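Local coordinates for esterase TesA (Pseudomonas aeruginosa, PDB 4JGG), which hydrolyses carboxylic esters, preferring Tween detergents and short-chain p-nitrophenyl esters, and has low thioesterase activity towards palmitoyl-coenzyme A, at residues R119-Q131 with V151-L164. Sequence-based numbering, arbitrary orientation.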
loop_
_atom_site.group_PDB
_atom_site.type_symbol
_atom_site.label_atom_id
_atom_site.label_comp_id
_atom_site.label_asym_id
_atom_site.label_seq_id
_atom_site.Cartn_x
_atom_site.Cartn_y
_atom_site.Cartn_z
ATOM N N ARG A 119 -14.869 -3.194 -1.780
ATOM C CA ARG A 119 -16.059 -2.790 -1.043
ATOM C C ARG A 119 -17.254 -3.655 -1.451
ATOM O O ARG A 119 -18.078 -4.017 -0.614
ATOM C CB ARG A 119 -16.365 -1.313 -1.304
ATOM C CG ARG A 119 -17.713 -0.848 -0.780
ATOM C CD ARG A 119 -18.087 0.496 -1.394
ATOM N NE ARG A 119 -18.592 0.360 -2.765
ATOM C CZ ARG A 119 -18.754 1.384 -3.598
ATOM N NH1 ARG A 119 -18.431 2.610 -3.210
ATOM N NH2 ARG A 119 -19.225 1.186 -4.822
ATOM N N ALA A 120 -17.341 -3.982 -2.738
ATOM C CA ALA A 120 -18.418 -4.842 -3.246
ATOM C C ALA A 120 -18.389 -6.265 -2.670
ATOM O O ALA A 120 -19.423 -6.937 -2.607
ATOM C CB ALA A 120 -18.395 -4.887 -4.782
ATOM N N GLU A 121 -17.206 -6.725 -2.269
ATOM C CA GLU A 121 -17.056 -8.052 -1.676
ATOM C C GLU A 121 -17.385 -8.053 -0.179
ATOM O O GLU A 121 -17.611 -9.113 0.412
ATOM C CB GLU A 121 -15.636 -8.591 -1.897
ATOM C CG GLU A 121 -15.353 -9.936 -1.208
ATOM C CD GLU A 121 -14.901 -9.783 0.244
ATOM O OE1 GLU A 121 -14.344 -8.724 0.606
ATOM O OE2 GLU A 121 -15.107 -10.718 1.031
ATOM N N GLY A 122 -17.414 -6.870 0.423
ATOM C CA GLY A 122 -17.675 -6.737 1.844
ATOM C C GLY A 122 -16.515 -6.210 2.676
ATOM O O GLY A 122 -16.608 -6.121 3.913
ATOM N N ALA A 123 -15.417 -5.859 2.017
ATOM C CA ALA A 123 -14.216 -5.436 2.741
ATOM C C ALA A 123 -14.158 -3.930 2.939
ATOM O O ALA A 123 -14.619 -3.173 2.080
ATOM C CB ALA A 123 -12.962 -5.908 2.022
ATOM N N LYS A 124 -13.592 -3.501 4.067
ATOM C CA LYS A 124 -13.173 -2.101 4.239
ATOM C C LYS A 124 -11.864 -1.911 3.490
ATOM O O LYS A 124 -11.010 -2.796 3.512
ATOM C CB LYS A 124 -12.921 -1.766 5.709
ATOM C CG LYS A 124 -14.109 -1.978 6.647
ATOM C CD LYS A 124 -15.209 -0.963 6.378
ATOM N N VAL A 125 -11.691 -0.757 2.848
ATOM C CA VAL A 125 -10.490 -0.511 2.049
ATOM C C VAL A 125 -9.618 0.582 2.656
ATOM O O VAL A 125 -10.123 1.630 3.056
ATOM C CB VAL A 125 -10.858 -0.120 0.610
ATOM C CG1 VAL A 125 -9.637 0.362 -0.142
ATOM C CG2 VAL A 125 -11.496 -1.293 -0.101
ATOM N N LEU A 126 -8.314 0.323 2.734
ATOM C CA LEU A 126 -7.345 1.318 3.183
ATOM C C LEU A 126 -6.319 1.524 2.071
ATOM O O LEU A 126 -5.631 0.577 1.670
ATOM C CB LEU A 126 -6.646 0.857 4.470
ATOM C CG LEU A 126 -5.456 1.676 4.994
ATOM C CD1 LEU A 126 -5.859 3.099 5.330
ATOM C CD2 LEU A 126 -4.841 1.001 6.218
ATOM N N LEU A 127 -6.232 2.750 1.547
ATOM C CA LEU A 127 -5.243 3.051 0.513
ATOM C C LEU A 127 -3.956 3.564 1.135
ATOM O O LEU A 127 -3.987 4.432 2.011
ATOM C CB LEU A 127 -5.753 4.137 -0.431
ATOM C CG LEU A 127 -7.049 3.991 -1.203
ATOM C CD1 LEU A 127 -7.099 5.116 -2.239
ATOM C CD2 LEU A 127 -7.108 2.616 -1.867
ATOM N N LEU A 128 -2.827 3.035 0.682
ATOM C CA LEU A 128 -1.534 3.583 1.063
ATOM C C LEU A 128 -1.031 4.448 -0.087
ATOM O O LEU A 128 -0.869 3.968 -1.226
ATOM C CB LEU A 128 -0.527 2.478 1.403
ATOM C CG LEU A 128 -0.965 1.542 2.530
ATOM C CD1 LEU A 128 0.150 0.581 2.911
ATOM C CD2 LEU A 128 -1.443 2.327 3.734
ATOM N N GLY A 129 -0.814 5.725 0.210
ATOM C CA GLY A 129 -0.366 6.674 -0.795
ATOM C C GLY A 129 1.133 6.836 -0.717
ATOM O O GLY A 129 1.710 6.778 0.365
ATOM N N ILE A 130 1.772 7.049 -1.861
ATOM C CA ILE A 130 3.221 7.164 -1.890
ATOM C C ILE A 130 3.667 8.431 -2.624
ATOM O O ILE A 130 3.054 8.828 -3.609
ATOM C CB ILE A 130 3.853 5.907 -2.526
ATOM C CG1 ILE A 130 3.609 4.690 -1.619
ATOM C CG2 ILE A 130 5.332 6.109 -2.782
ATOM C CD1 ILE A 130 4.441 3.488 -1.982
ATOM N N GLN A 131 4.697 9.089 -2.100
ATOM C CA GLN A 131 5.278 10.248 -2.760
ATOM C C GLN A 131 6.640 9.896 -3.339
ATOM O O GLN A 131 7.524 9.395 -2.640
ATOM C CB GLN A 131 5.401 11.434 -1.806
ATOM C CG GLN A 131 4.077 12.096 -1.524
ATOM C CD GLN A 131 3.232 11.276 -0.578
ATOM O OE1 GLN A 131 3.758 10.670 0.357
ATOM N NE2 GLN A 131 1.921 11.237 -0.816
ATOM N N VAL A 151 -9.152 9.160 -5.043
ATOM C CA VAL A 151 -9.780 7.839 -4.967
ATOM C C VAL A 151 -10.459 7.594 -3.621
ATOM O O VAL A 151 -11.587 7.103 -3.569
ATOM C CB VAL A 151 -8.776 6.710 -5.254
ATOM C CG1 VAL A 151 -9.485 5.354 -5.198
ATOM C CG2 VAL A 151 -8.135 6.922 -6.620
ATOM N N ALA A 152 -9.775 7.946 -2.535
ATOM C CA ALA A 152 -10.349 7.809 -1.208
ATOM C C ALA A 152 -11.637 8.620 -1.090
ATOM O O ALA A 152 -12.614 8.163 -0.495
ATOM C CB ALA A 152 -9.342 8.217 -0.143
ATOM N N ALA A 153 -11.635 9.816 -1.668
ATOM C CA ALA A 153 -12.817 10.666 -1.678
ATOM C C ALA A 153 -13.949 9.987 -2.424
ATOM O O ALA A 153 -15.063 9.855 -1.912
ATOM C CB ALA A 153 -12.496 12.007 -2.331
ATOM N N GLN A 154 -13.646 9.559 -3.644
ATOM C CA GLN A 154 -14.639 9.000 -4.548
ATOM C C GLN A 154 -15.242 7.697 -4.044
ATOM O O GLN A 154 -16.453 7.484 -4.161
ATOM C CB GLN A 154 -14.006 8.784 -5.925
ATOM C CG GLN A 154 -14.926 8.200 -6.976
ATOM C CD GLN A 154 -14.199 8.016 -8.290
ATOM O OE1 GLN A 154 -13.034 8.385 -8.408
ATOM N NE2 GLN A 154 -14.876 7.448 -9.283
ATOM N N GLU A 155 -14.401 6.820 -3.500
ATOM C CA GLU A 155 -14.853 5.487 -3.107
ATOM C C GLU A 155 -15.059 5.334 -1.600
ATOM O O GLU A 155 -15.322 4.230 -1.116
ATOM C CB GLU A 155 -13.899 4.403 -3.623
ATOM C CG GLU A 155 -13.768 4.327 -5.154
ATOM C CD GLU A 155 -15.095 4.073 -5.851
ATOM O OE1 GLU A 155 -16.035 3.575 -5.185
ATOM O OE2 GLU A 155 -15.199 4.363 -7.065
ATOM N N LYS A 156 -14.947 6.437 -0.867
ATOM C CA LYS A 156 -15.090 6.432 0.592
ATOM C C LYS A 156 -14.163 5.432 1.272
ATOM O O LYS A 156 -14.614 4.637 2.088
ATOM C CB LYS A 156 -16.521 6.090 1.009
ATOM C CG LYS A 156 -17.597 6.534 0.055
ATOM N N THR A 157 -12.877 5.458 0.947
ATOM C CA THR A 157 -11.945 4.535 1.578
ATOM C C THR A 157 -11.186 5.238 2.691
ATOM O O THR A 157 -11.230 6.467 2.812
ATOM C CB THR A 157 -10.916 3.971 0.576
ATOM O OG1 THR A 157 -9.825 4.887 0.437
ATOM C CG2 THR A 157 -11.549 3.741 -0.783
ATOM N N ALA A 158 -10.486 4.464 3.513
ATOM C CA ALA A 158 -9.526 5.061 4.425
ATOM C C ALA A 158 -8.251 5.312 3.636
ATOM O O ALA A 158 -8.069 4.772 2.533
ATOM C CB ALA A 158 -9.271 4.153 5.650
ATOM N N LEU A 159 -7.376 6.147 4.186
ATOM C CA LEU A 159 -6.197 6.582 3.462
ATOM C C LEU A 159 -5.047 6.996 4.372
ATOM O O LEU A 159 -5.236 7.749 5.330
ATOM C CB LEU A 159 -6.567 7.746 2.535
ATOM C CG LEU A 159 -5.447 8.528 1.847
ATOM C CD1 LEU A 159 -4.718 7.689 0.820
ATOM C CD2 LEU A 159 -6.032 9.770 1.206
ATOM N N VAL A 160 -3.861 6.483 4.062
ATOM C CA VAL A 160 -2.614 6.982 4.628
ATOM C C VAL A 160 -1.897 7.755 3.526
ATOM O O VAL A 160 -1.178 7.169 2.723
ATOM C CB VAL A 160 -1.702 5.833 5.095
ATOM C CG1 VAL A 160 -0.298 6.350 5.376
ATOM C CG2 VAL A 160 -2.296 5.137 6.313
ATOM N N PRO A 161 -2.101 9.080 3.473
ATOM C CA PRO A 161 -1.600 9.847 2.325
ATOM C C PRO A 161 -0.092 9.763 2.152
ATOM O O PRO A 161 0.379 9.810 1.014
ATOM C CB PRO A 161 -2.021 11.289 2.645
ATOM C CG PRO A 161 -2.317 11.309 4.110
ATOM C CD PRO A 161 -2.824 9.925 4.434
ATOM N N PHE A 162 0.639 9.646 3.259
ATOM C CA PHE A 162 2.098 9.668 3.242
ATOM C C PHE A 162 2.691 8.412 3.872
ATOM O O PHE A 162 3.327 8.476 4.927
ATOM C CB PHE A 162 2.607 10.918 3.969
ATOM C CG PHE A 162 1.847 12.163 3.610
ATOM C CD1 PHE A 162 2.060 12.790 2.394
ATOM C CD2 PHE A 162 0.902 12.690 4.473
ATOM C CE1 PHE A 162 1.356 13.924 2.053
ATOM C CE2 PHE A 162 0.194 13.834 4.136
ATOM C CZ PHE A 162 0.420 14.447 2.926
ATOM N N PHE A 163 2.476 7.274 3.215
ATOM C CA PHE A 163 2.918 5.977 3.718
ATOM C C PHE A 163 4.416 5.984 3.989
ATOM O O PHE A 163 4.885 5.352 4.920
ATOM C CB PHE A 163 2.543 4.883 2.704
ATOM C CG PHE A 163 3.078 3.510 3.023
ATOM C CD1 PHE A 163 3.022 3.002 4.313
ATOM C CD2 PHE A 163 3.579 2.694 2.006
ATOM C CE1 PHE A 163 3.492 1.729 4.600
ATOM C CE2 PHE A 163 4.044 1.412 2.284
ATOM C CZ PHE A 163 3.997 0.927 3.577
ATOM N N LEU A 164 5.172 6.730 3.197
ATOM C CA LEU A 164 6.619 6.701 3.351
ATOM C C LEU A 164 7.113 7.871 4.198
ATOM O O LEU A 164 8.273 8.267 4.112
ATOM C CB LEU A 164 7.311 6.677 1.986
ATOM C CG LEU A 164 6.772 5.622 1.021
ATOM C CD1 LEU A 164 7.490 5.742 -0.324
ATOM C CD2 LEU A 164 6.938 4.225 1.590
HETATM O O HOH W 1 -13.819 1.334 2.896
#
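Leu127 gives its backbone N-H to Ala158 O and accepts Val160 N at its own O, two bonds in the middle of the parallel pairing of strands 124-128 and 158-160. Ala158 O is gripped twice: Leu127 N (2.9 Å) and Thr157 OG1 (2.7 Å) reach it from opposite faces of its carbonyl plane. With OG1 set between the backbone N and carbonyl carbon (chi1 84°), Thr157 can tie up its hydroxyl in this way and still turn carbon toward Val125 CG1. Apolar packing is close on both faces of the sheet. Leu127 points to the face packed by helix 138-155, its CD1 meeting Val151 CB at 3.8 Å. On the reverse face, which helix 186-197 covers, the forked Leu128 fills two directions at once: CD2 lies beside Val160 CB, while CD1 sits over the centre of the Phe163 ring, 3.8 Å from the centroid and 6° off its normal. Gly129 bonds Val160 O through N and Phe163 N through O; a CB here would collide with Pro161 O. Beyond it, the Gln131 amide bends back so that NE2 gives a nearly straight bond to Pro161 O (2.8 Å), a second going to Ser145. The helix ends are looser and suit long, flexible charged residues: exposed Arg119 meets Glu155 in a salt bridge by charge alone, NH1 to OE1 3.3 Å, with OE1 well out of the guanidinium plane. Strand 124-128, helix 138-155 and edge strand 158-160 form a beta-alpha-beta crossover of the alpha/beta/alpha SGNH-hydrolase fold, whose parallel sheet has strand order 2-1-3-4-5.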